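PDB 4YS6: putative solute-binding component of ABC transporter from Clostridium phytofermentans, which probably serves as the sugar-capturing subunit of an ABC importer and holds beta-D-glucose in the cleft between its two lobes. Local coordinates for residues C93-V97 against V305-M309; F165-T171 against L239-S245; I267-C273 against Q286-K292. All coordinates share one frame; numbering follows the deposited sequence.

Contact 1 of 3, residues C93-V97 against V305-M309. With NA (sodium ion), chain E.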
loop_
_atom_site.group_PDB
_atom_site.type_symbol
_atom_site.label_atom_id
_atom_site.label_comp_id
_atom_site.label_asym_id
_atom_site.label_seq_id
_atom_site.Cartn_x
_atom_site.Cartn_y
_atom_site.Cartn_z
ATOM N N CYS A 93 -16.629 -16.201 15.132
ATOM C CA CYS A 93 -15.725 -15.076 15.350
ATOM C C CYS A 93 -16.515 -13.942 15.988
ATOM O O CYS A 93 -17.648 -13.664 15.592
ATOM C CB CYS A 93 -15.083 -14.612 14.047
ATOM S SG CYS A 93 -13.743 -15.698 13.431
ATOM N N LYS A 94 -15.915 -13.305 16.989
ATOM C CA LYS A 94 -16.574 -12.261 17.764
ATOM C C LYS A 94 -16.197 -10.855 17.291
ATOM O O LYS A 94 -16.826 -9.885 17.679
ATOM C CB LYS A 94 -16.223 -12.410 19.251
ATOM C CG LYS A 94 -16.663 -13.728 19.866
ATOM C CD LYS A 94 -18.168 -13.766 20.050
ATOM C CE LYS A 94 -18.635 -15.095 20.622
ATOM N NZ LYS A 94 -18.493 -16.204 19.630
ATOM N N LEU A 95 -15.174 -10.774 16.445
ATOM C CA LEU A 95 -14.632 -9.526 15.925
ATOM C C LEU A 95 -13.918 -9.881 14.624
ATOM O O LEU A 95 -13.282 -10.952 14.525
ATOM C CB LEU A 95 -13.664 -8.865 16.924
ATOM C CG LEU A 95 -13.078 -7.488 16.612
ATOM C CD1 LEU A 95 -12.768 -6.733 17.914
ATOM C CD2 LEU A 95 -11.809 -7.559 15.739
ATOM N N LEU A 96 -14.021 -8.995 13.631
ATOM C CA LEU A 96 -13.365 -9.200 12.340
ATOM C C LEU A 96 -12.346 -8.114 12.065
ATOM O O LEU A 96 -12.654 -6.925 12.159
ATOM C CB LEU A 96 -14.386 -9.221 11.215
ATOM C CG LEU A 96 -15.460 -10.303 11.338
ATOM C CD1 LEU A 96 -16.629 -10.000 10.394
ATOM C CD2 LEU A 96 -14.847 -11.656 11.024
ATOM N N VAL A 97 -11.139 -8.544 11.725
ATOM C CA VAL A 97 -10.097 -7.664 11.240
ATOM C C VAL A 97 -9.942 -7.946 9.762
ATOM O O VAL A 97 -9.548 -9.062 9.393
ATOM C CB VAL A 97 -8.780 -7.902 11.965
ATOM C CG1 VAL A 97 -7.693 -7.017 11.375
ATOM C CG2 VAL A 97 -8.948 -7.647 13.460
ATOM N N VAL A 305 -8.558 -4.309 19.465
ATOM C CA VAL A 305 -9.285 -5.531 19.779
ATOM C C VAL A 305 -9.473 -5.667 21.289
ATOM O O VAL A 305 -10.580 -5.960 21.789
ATOM C CB VAL A 305 -8.544 -6.738 19.212
ATOM C CG1 VAL A 305 -9.200 -8.030 19.670
ATOM C CG2 VAL A 305 -8.530 -6.652 17.702
ATOM N N ASP A 306 -8.397 -5.426 22.031
ATOM C CA ASP A 306 -8.474 -5.463 23.482
ATOM C C ASP A 306 -9.484 -4.439 24.027
ATOM O O ASP A 306 -10.243 -4.727 24.961
ATOM C CB ASP A 306 -7.112 -5.172 24.112
ATOM C CG ASP A 306 -6.204 -6.386 24.174
ATOM O OD1 ASP A 306 -6.666 -7.534 24.015
ATOM O OD2 ASP A 306 -4.999 -6.175 24.419
ATOM N N ALA A 307 -9.460 -3.237 23.470
ATOM C CA ALA A 307 -10.345 -2.184 23.937
ATOM C C ALA A 307 -11.793 -2.610 23.737
ATOM O O ALA A 307 -12.638 -2.444 24.624
ATOM C CB ALA A 307 -10.059 -0.891 23.204
ATOM N N ILE A 308 -12.055 -3.208 22.579
ATOM C CA ILE A 308 -13.407 -3.627 22.223
ATOM C C ILE A 308 -13.859 -4.854 23.023
ATOM O O ILE A 308 -14.988 -4.907 23.529
ATOM C CB ILE A 308 -13.490 -3.935 20.716
ATOM C CG1 ILE A 308 -13.303 -2.652 19.902
ATOM C CG2 ILE A 308 -14.794 -4.607 20.369
ATOM C CD1 ILE A 308 -12.943 -2.888 18.460
HETATM N N MSE A 309 -12.978 -5.842 23.132
HETATM C CA MSE A 309 -13.344 -7.143 23.668
HETATM C C MSE A 309 -13.242 -7.230 25.176
HETATM O O MSE A 309 -14.076 -7.878 25.822
HETATM C CB MSE A 309 -12.467 -8.223 23.026
HETATM C CG MSE A 309 -12.645 -8.318 21.532
HETATM SE SE MSE A 309 -14.245 -9.339 21.120
HETATM C CE MSE A 309 -13.471 -11.124 21.375
HETATM NA NA NA E . -13.979 -0.482 24.624
HETATM O O HOH W 1 -13.902 0.328 22.457
#

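Contact 2 of 3, residues F165-T171 against L239-S245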
loop_
_atom_site.group_PDB
_atom_site.type_symbol
_atom_site.label_atom_id
_atom_site.label_comp_id
_atom_site.label_asym_id
_atom_site.label_seq_id
_atom_site.Cartn_x
_atom_site.Cartn_y
_atom_site.Cartn_z
ATOM N N PHE A 165 11.480 17.480 -17.882
ATOM C CA PHE A 165 11.842 16.137 -17.456
ATOM C C PHE A 165 10.701 15.193 -17.800
ATOM O O PHE A 165 9.536 15.548 -17.649
ATOM C CB PHE A 165 12.093 16.055 -15.964
ATOM C CG PHE A 165 13.171 16.958 -15.471
ATOM C CD1 PHE A 165 14.484 16.542 -15.497
ATOM C CD2 PHE A 165 12.870 18.201 -14.946
ATOM C CE1 PHE A 165 15.483 17.350 -15.035
ATOM C CE2 PHE A 165 13.877 19.017 -14.462
ATOM C CZ PHE A 165 15.187 18.588 -14.516
ATOM N N ASN A 166 11.042 13.974 -18.193
ATOM C CA ASN A 166 10.039 12.986 -18.588
ATOM C C ASN A 166 9.667 12.110 -17.405
ATOM O O ASN A 166 10.525 11.526 -16.763
ATOM C CB ASN A 166 10.555 12.144 -19.739
ATOM C CG ASN A 166 10.694 12.943 -21.015
ATOM O OD1 ASN A 166 11.782 13.045 -21.589
ATOM N ND2 ASN A 166 9.601 13.549 -21.446
ATOM N N LEU A 167 8.364 12.010 -17.159
ATOM C CA LEU A 167 7.798 11.283 -16.033
ATOM C C LEU A 167 6.811 10.237 -16.515
ATOM O O LEU A 167 6.076 10.504 -17.455
ATOM C CB LEU A 167 7.068 12.263 -15.115
ATOM C CG LEU A 167 6.270 11.687 -13.935
ATOM C CD1 LEU A 167 7.198 11.196 -12.882
ATOM C CD2 LEU A 167 5.313 12.715 -13.355
ATOM N N GLU A 168 6.798 9.061 -15.902
ATOM C CA GLU A 168 5.642 8.163 -16.031
ATOM C C GLU A 168 5.157 7.777 -14.641
ATOM O O GLU A 168 5.889 7.894 -13.669
ATOM C CB GLU A 168 5.974 6.928 -16.872
ATOM C CG GLU A 168 6.401 7.259 -18.335
ATOM C CD GLU A 168 5.261 7.772 -19.215
ATOM O OE1 GLU A 168 4.083 7.514 -18.894
ATOM O OE2 GLU A 168 5.545 8.417 -20.247
ATOM N N ILE A 169 3.913 7.312 -14.552
ATOM C CA ILE A 169 3.233 7.148 -13.273
ATOM C C ILE A 169 2.532 5.801 -13.216
ATOM O O ILE A 169 1.846 5.435 -14.165
ATOM C CB ILE A 169 2.183 8.245 -13.066
ATOM C CG1 ILE A 169 2.797 9.647 -13.122
ATOM C CG2 ILE A 169 1.464 8.059 -11.740
ATOM C CD1 ILE A 169 1.760 10.719 -13.425
ATOM N N PHE A 170 2.733 5.090 -12.111
ATOM C CA PHE A 170 2.089 3.789 -11.856
ATOM C C PHE A 170 1.511 3.805 -10.464
ATOM O O PHE A 170 2.276 3.934 -9.503
ATOM C CB PHE A 170 3.077 2.644 -11.965
ATOM C CG PHE A 170 3.526 2.355 -13.365
ATOM C CD1 PHE A 170 4.358 3.243 -14.032
ATOM C CD2 PHE A 170 3.125 1.192 -14.013
ATOM C CE1 PHE A 170 4.746 2.983 -15.337
ATOM C CE2 PHE A 170 3.531 0.929 -15.304
ATOM C CZ PHE A 170 4.331 1.837 -15.966
ATOM N N THR A 171 0.189 3.723 -10.333
ATOM C CA THR A 171 -0.392 3.589 -9.000
ATOM C C THR A 171 -1.114 2.232 -8.850
ATOM O O THR A 171 -0.929 1.298 -9.649
ATOM C CB THR A 171 -1.321 4.792 -8.650
ATOM O OG1 THR A 171 -1.575 4.821 -7.229
ATOM C CG2 THR A 171 -2.629 4.738 -9.406
ATOM N N LEU A 239 14.087 8.738 -19.877
ATOM C CA LEU A 239 13.029 8.684 -18.900
ATOM C C LEU A 239 13.644 9.144 -17.598
ATOM O O LEU A 239 14.571 8.510 -17.103
ATOM C CB LEU A 239 12.477 7.262 -18.800
ATOM C CG LEU A 239 11.429 7.004 -17.749
ATOM C CD1 LEU A 239 10.278 7.936 -17.905
ATOM C CD2 LEU A 239 10.957 5.564 -17.876
ATOM N N ASP A 240 13.177 10.271 -17.068
ATOM C CA ASP A 240 13.847 10.886 -15.918
ATOM C C ASP A 240 13.327 10.356 -14.576
ATOM O O ASP A 240 14.096 10.245 -13.618
ATOM C CB ASP A 240 13.692 12.404 -15.963
ATOM C CG ASP A 240 14.392 13.027 -17.180
ATOM O OD1 ASP A 240 15.643 13.066 -17.177
ATOM O OD2 ASP A 240 13.717 13.437 -18.156
ATOM N N ALA A 241 12.035 10.025 -14.508
ATOM C CA ALA A 241 11.454 9.512 -13.276
ATOM C C ALA A 241 10.246 8.653 -13.531
ATOM O O ALA A 241 9.469 8.926 -14.449
ATOM C CB ALA A 241 11.064 10.664 -12.336
ATOM N N VAL A 242 10.088 7.620 -12.701
ATOM C CA VAL A 242 8.836 6.859 -12.656
ATOM C C VAL A 242 8.292 6.889 -11.232
ATOM O O VAL A 242 8.881 6.341 -10.305
ATOM C CB VAL A 242 9.010 5.402 -13.116
ATOM C CG1 VAL A 242 7.640 4.744 -13.348
ATOM C CG2 VAL A 242 9.810 5.339 -14.407
ATOM N N LEU A 243 7.167 7.560 -11.074
ATOM C CA LEU A 243 6.452 7.575 -9.815
ATOM C C LEU A 243 5.686 6.277 -9.700
ATOM O O LEU A 243 4.715 6.067 -10.434
ATOM C CB LEU A 243 5.508 8.775 -9.756
ATOM C CG LEU A 243 4.511 8.790 -8.616
ATOM C CD1 LEU A 243 5.291 8.838 -7.288
ATOM C CD2 LEU A 243 3.578 9.997 -8.777
ATOM N N CYS A 244 6.158 5.397 -8.823
ATOM C CA CYS A 244 5.453 4.156 -8.520
ATOM C C CYS A 244 4.941 4.252 -7.107
ATOM O O CYS A 244 5.718 4.524 -6.194
ATOM C CB CYS A 244 6.347 2.938 -8.635
ATOM S SG CYS A 244 7.004 2.724 -10.306
ATOM N N SER A 245 3.653 3.967 -6.921
ATOM C CA SER A 245 3.064 4.091 -5.598
ATOM C C SER A 245 3.502 2.996 -4.638
ATOM O O SER A 245 3.386 3.188 -3.422
ATOM C CB SER A 245 1.524 4.115 -5.680
ATOM O OG SER A 245 1.038 5.264 -6.370
#

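Contact 3 of 3, residues I267-C273 against Q286-K292. With BGC (beta-D-glucopyranose), chain D.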
loop_
_atom_site.group_PDB
_atom_site.type_symbol
_atom_site.label_atom_id
_atom_site.label_comp_id
_atom_site.label_asym_id
_atom_site.label_seq_id
_atom_site.Cartn_x
_atom_site.Cartn_y
_atom_site.Cartn_z
ATOM N N ILE A 267 14.809 7.924 -11.806
ATOM C CA ILE A 267 14.298 7.844 -10.450
ATOM C C ILE A 267 13.154 6.841 -10.432
ATOM O O ILE A 267 12.265 6.891 -11.295
ATOM C CB ILE A 267 13.777 9.197 -9.939
ATOM C CG1 ILE A 267 14.870 10.253 -9.965
ATOM C CG2 ILE A 267 13.202 9.028 -8.537
ATOM C CD1 ILE A 267 14.331 11.669 -9.830
ATOM N N VAL A 268 13.193 5.903 -9.484
ATOM C CA VAL A 268 12.070 4.971 -9.279
ATOM C C VAL A 268 11.726 4.937 -7.800
ATOM O O VAL A 268 12.588 4.643 -6.972
ATOM C CB VAL A 268 12.398 3.543 -9.742
ATOM C CG1 VAL A 268 11.206 2.613 -9.506
ATOM C CG2 VAL A 268 12.816 3.526 -11.239
ATOM N N THR A 269 10.482 5.280 -7.482
ATOM C CA THR A 269 9.979 5.274 -6.109
ATOM C C THR A 269 9.270 3.963 -5.790
ATOM O O THR A 269 9.073 3.112 -6.659
ATOM C CB THR A 269 9.002 6.441 -5.851
ATOM O OG1 THR A 269 7.835 6.306 -6.670
ATOM C CG2 THR A 269 9.662 7.771 -6.157
ATOM N N GLY A 270 8.866 3.803 -4.536
ATOM C CA GLY A 270 8.131 2.642 -4.123
ATOM C C GLY A 270 7.653 2.752 -2.699
ATOM O O GLY A 270 7.683 3.816 -2.082
ATOM N N GLN A 271 7.193 1.631 -2.178
ATOM C CA GLN A 271 6.700 1.548 -0.821
ATOM C C GLN A 271 6.583 0.072 -0.405
ATOM O O GLN A 271 6.117 -0.752 -1.195
ATOM C CB GLN A 271 5.358 2.270 -0.730
ATOM C CG GLN A 271 4.580 1.989 0.478
ATOM C CD GLN A 271 3.161 2.564 0.435
ATOM O OE1 GLN A 271 2.595 2.796 1.474
ATOM N NE2 GLN A 271 2.595 2.815 -0.773
ATOM N N ASP A 272 6.991 -0.204 0.837
ATOM C CA ASP A 272 6.815 -1.463 1.597
ATOM C C ASP A 272 8.154 -2.118 1.961
ATOM O O ASP A 272 8.199 -2.981 2.848
ATOM C CB ASP A 272 6.010 -2.565 0.871
ATOM C CG ASP A 272 4.540 -2.244 0.701
ATOM O OD1 ASP A 272 4.036 -1.248 1.261
ATOM O OD2 ASP A 272 3.877 -3.068 0.018
ATOM N N CYS A 273 9.218 -1.762 1.250
ATOM C CA CYS A 273 10.506 -2.436 1.393
ATOM C C CYS A 273 10.365 -3.949 1.233
ATOM O O CYS A 273 10.882 -4.728 2.067
ATOM C CB CYS A 273 11.164 -2.117 2.740
ATOM S SG CYS A 273 11.641 -0.372 2.843
ATOM N N GLN A 286 16.457 0.813 -7.850
ATOM C CA GLN A 286 15.324 1.524 -7.275
ATOM C C GLN A 286 15.902 2.583 -6.339
ATOM O O GLN A 286 16.874 2.338 -5.622
ATOM C CB GLN A 286 14.390 0.577 -6.545
ATOM C CG GLN A 286 13.261 1.279 -5.856
ATOM C CD GLN A 286 12.137 0.358 -5.448
ATOM O OE1 GLN A 286 11.911 -0.693 -6.045
ATOM N NE2 GLN A 286 11.397 0.777 -4.444
ATOM N N SER A 287 15.331 3.773 -6.370
ATOM C CA SER A 287 15.901 4.920 -5.640
ATOM C C SER A 287 15.619 4.923 -4.149
ATOM O O SER A 287 16.479 5.270 -3.331
ATOM C CB SER A 287 15.346 6.228 -6.226
ATOM O OG SER A 287 15.612 6.301 -7.609
HETATM N N MSE A 288 14.385 4.595 -3.815
HETATM C CA MSE A 288 13.922 4.668 -2.443
HETATM C C MSE A 288 12.691 3.791 -2.290
HETATM O O MSE A 288 12.079 3.344 -3.285
HETATM C CB MSE A 288 13.591 6.114 -2.070
HETATM C CG MSE A 288 12.490 6.725 -2.915
HETATM SE SE MSE A 288 10.634 6.341 -2.376
HETATM C CE MSE A 288 10.252 7.928 -1.300
ATOM N N SER A 289 12.333 3.544 -1.037
ATOM C CA SER A 289 11.087 2.926 -0.720
ATOM C C SER A 289 10.611 3.550 0.590
ATOM O O SER A 289 11.206 4.501 1.101
ATOM C CB SER A 289 11.220 1.397 -0.644
ATOM O OG SER A 289 9.946 0.749 -0.522
ATOM N N ILE A 290 9.472 3.107 1.058
ATOM C CA ILE A 290 8.892 3.623 2.293
ATOM C C ILE A 290 8.718 2.411 3.174
ATOM O O ILE A 290 8.132 1.413 2.751
ATOM C CB ILE A 290 7.534 4.339 2.052
ATOM C CG1 ILE A 290 7.668 5.571 1.145
ATOM C CG2 ILE A 290 6.860 4.702 3.392
ATOM C CD1 ILE A 290 8.485 6.672 1.679
ATOM N N PHE A 291 9.232 2.484 4.391
ATOM C CA PHE A 291 9.123 1.387 5.333
ATOM C C PHE A 291 7.906 1.603 6.221
ATOM O O PHE A 291 7.785 2.614 6.899
ATOM C CB PHE A 291 10.367 1.258 6.201
ATOM C CG PHE A 291 10.264 0.199 7.265
ATOM C CD1 PHE A 291 9.959 -1.117 6.936
ATOM C CD2 PHE A 291 10.509 0.506 8.588
ATOM C CE1 PHE A 291 9.884 -2.093 7.925
ATOM C CE2 PHE A 291 10.449 -0.459 9.564
ATOM C CZ PHE A 291 10.127 -1.769 9.223
ATOM N N LYS A 292 7.026 0.618 6.198
ATOM C CA LYS A 292 5.842 0.567 7.016
ATOM C C LYS A 292 5.935 -0.704 7.878
ATOM O O LYS A 292 5.806 -1.834 7.400
ATOM C CB LYS A 292 4.581 0.576 6.136
ATOM C CG LYS A 292 4.543 1.745 5.147
ATOM C CD LYS A 292 3.178 2.006 4.557
ATOM C CE LYS A 292 2.609 0.832 3.775
ATOM N NZ LYS A 292 1.377 1.314 3.076
HETATM C C2 BGC D . -0.976 -1.079 0.887
HETATM C C3 BGC D . 0.405 -1.101 0.318
HETATM C C4 BGC D . 0.639 -2.257 -0.561
HETATM C C5 BGC D . -0.414 -2.397 -1.617
HETATM C C6 BGC D . -0.331 -3.688 -2.403
HETATM C C1 BGC D . -2.002 -1.060 -0.263
HETATM O O1 BGC D . -3.221 -1.066 0.156
HETATM O O2 BGC D . -1.154 0.082 1.689
HETATM O O3 BGC D . 1.332 -1.112 1.469
HETATM O O4 BGC D . 1.894 -2.134 -1.277
HETATM O O5 BGC D . -1.713 -2.367 -0.953
HETATM O O6 BGC D . -0.156 -4.814 -1.557
HETATM O O HOH W 2 6.993 -1.923 4.970
#

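Contact 1 of 3, residues C93-V97 against V305-M309
Leu95 is the side chain on which this contact turns: its two methyls divide between three residues of the helix. CD1 lies against Ile308, 3.8 Å from Ile308 CG2, and the two side chains meet at about a right angle; Ile308 CD1 comes almost as near to the same methyl. Leu95 CD1 also meets Met309 CG, in a selenomethionine, at 4.0 Å. The other methyl, Leu95 CD2, takes Val305 CG2 at 3.9 Å. The CA-CB bond of Leu95 already points at the helix, and with CG opposite the backbone N (chi1 -175°) both methyls lie among its side chains. Val97, two residues along the strand, adds a looser touch, Val97 CG2 to Val305 CG2 at 4.4 Å. At the other end the selenomethionine chain folds at both chi2 and chi3, and Met309 CE settles on Lys94 CB at 3.7 Å; the amine of Lys94 leads away and bonds to Gly92 O.

The strand and helix segments run nearly antiparallel, at 163°, with axes 10.6 Å apart at closest approach. Backbone bonds of Leu95 and Val97 to Gly40 hold the strand in its sheet, while Ile121 of the adjoining strand 119-123 touches both Leu95 and Val305. Met309 N bonds to Val305 O, an ordinary helical bond within the turn that presents Val305, Ile308 and Met309. Ala307 gives its carbonyl oxygen to a sodium ion (Ala307 O to sodium 2.4 Å), which a water and Gly312 O also bind.

No hydrogen bond crosses between the segments, and the buried surface is a modest 228 Å². Helix 294-309 is therefore joined to strand 95-98 here by dispersion and the exclusion of water, whereas the polar and metal bonds are made within or beyond each segment.

Contact 2 of 3, residues F165-T171 against L239-S245
Asp240 meets the start of strand 165-170 through its carboxylate: OD2 accepts from Asn166 N at 2.7 Å, almost straight at 174°, on the lone pair facing away from OD1. The carboxylate plane stands 89° from the Phe165 ring, whose edge faces Asp240 CG. Asn166 O is shared by two donors, Asp240 N at 2.9 Å and Ala241 N at 3.1 Å, the former tilted from the carbonyl plane.

Beyond this fork a regular parallel ladder runs Ala241 O to Glu168 N, Glu168 O to Leu243 N, Leu243 O to Phe170 N (2.8 Å) and Phe170 O to Ser245 N, with CA-H...O contacts between the rungs. The hydroxyls close it, Thr171 OG1 to Ser245 OG at 2.8 Å. Buried Glu168 has both oxygens satisfied, OE1 by Ser203 and OE2 by Tyr233.

On one face Leu167 CD1 touches Ala241 CB, and Ile169 lies alongside Leu243; on the other Phe170 CD1 meets Val242 CG1 at 3.7 Å. These strands are the central pair of a four-stranded parallel sheet, between 199-200 and 267-268. Helix 177-195 covers Ile169 and Leu243, while helices 218-232 and 247-260 pack on Phe170.

Contact 3 of 3, residues I267-C273 against Q286-K292
The chains of Gln271 and Ile290 pass with their CA atoms 4.3 Å apart, the end-to-end directions of 267-273 and 286-292 differing by 39°, and backbone bonds join them at Ser287 N to Val268 O and at Asp272 N to Ile290 O (2.8 Å). Between these bonds Gly270 lies in an extended conformation beside the Gln286 amide, whose NE2 donates to Met288 O and also to Asp247. Thr269 CB packs alongside the selenium of selenomethionine Met288. Ser289 OG receives Cys273 N at 3.2 Å while bonding to Asp247, which ties the turn after Asp272 to the strand.

Lys292 carries the contact into the pocket. With a bend at chi3 (-60°), its chain leaves Lys292 NZ modelled 2.5 Å from Gln271 OE1, so short that the exact length is doubtful. Lys292 NZ also donates to glucose O3 at 2.9 Å, with a weak bond to O2. Gln271 extends beyond CG and is held at NE2 by Ser245 O. Asp272 spreads its carboxylate over two neighbouring hydroxyls, glucose O3 donating to Asp272 OD1 at 2.7 Å and glucose O4 to Asp272 OD2 at 2.5 Å. Asp272 OD1 and Lys292 NZ stay 4.1 Å apart, too far for a salt bridge. One water joins Asp272 O to the backbone N and O of Lys292.

Strand 267-268 lies in the parallel sheet and 289-291 at the edge of the mixed one, so the lobes join beside a sugar that Asp124, Arg125 and Asp176 also bond: an interlobe crossover and cleft of the type I periplasmic-binding-protein fold.

Strand 267-268 of contact 3 adjoins strand 241-244 of contact 2 in the parallel sheet: Val242 N lies 2.7 Å from Ile267 O and Ser245 O 2.8 Å from Gln271 NE2, probable hydrogen bonds both, with centres 13 Å apart. Strand 289-291 of contact 3 lies in the mixed sheet of contact 1 and leads into helix 294-309. Contact 1 lies in the other lobe from contact 2, and contact 3 bridges the two; the centre of contact 1 is 41 Å from that of contact 2 and 33 Å from that of contact 3. Contact 3 bonds glucose directly. The side chain of Ser245 is about 8 Å from the bound glucose, that of Val97 about 13 Å.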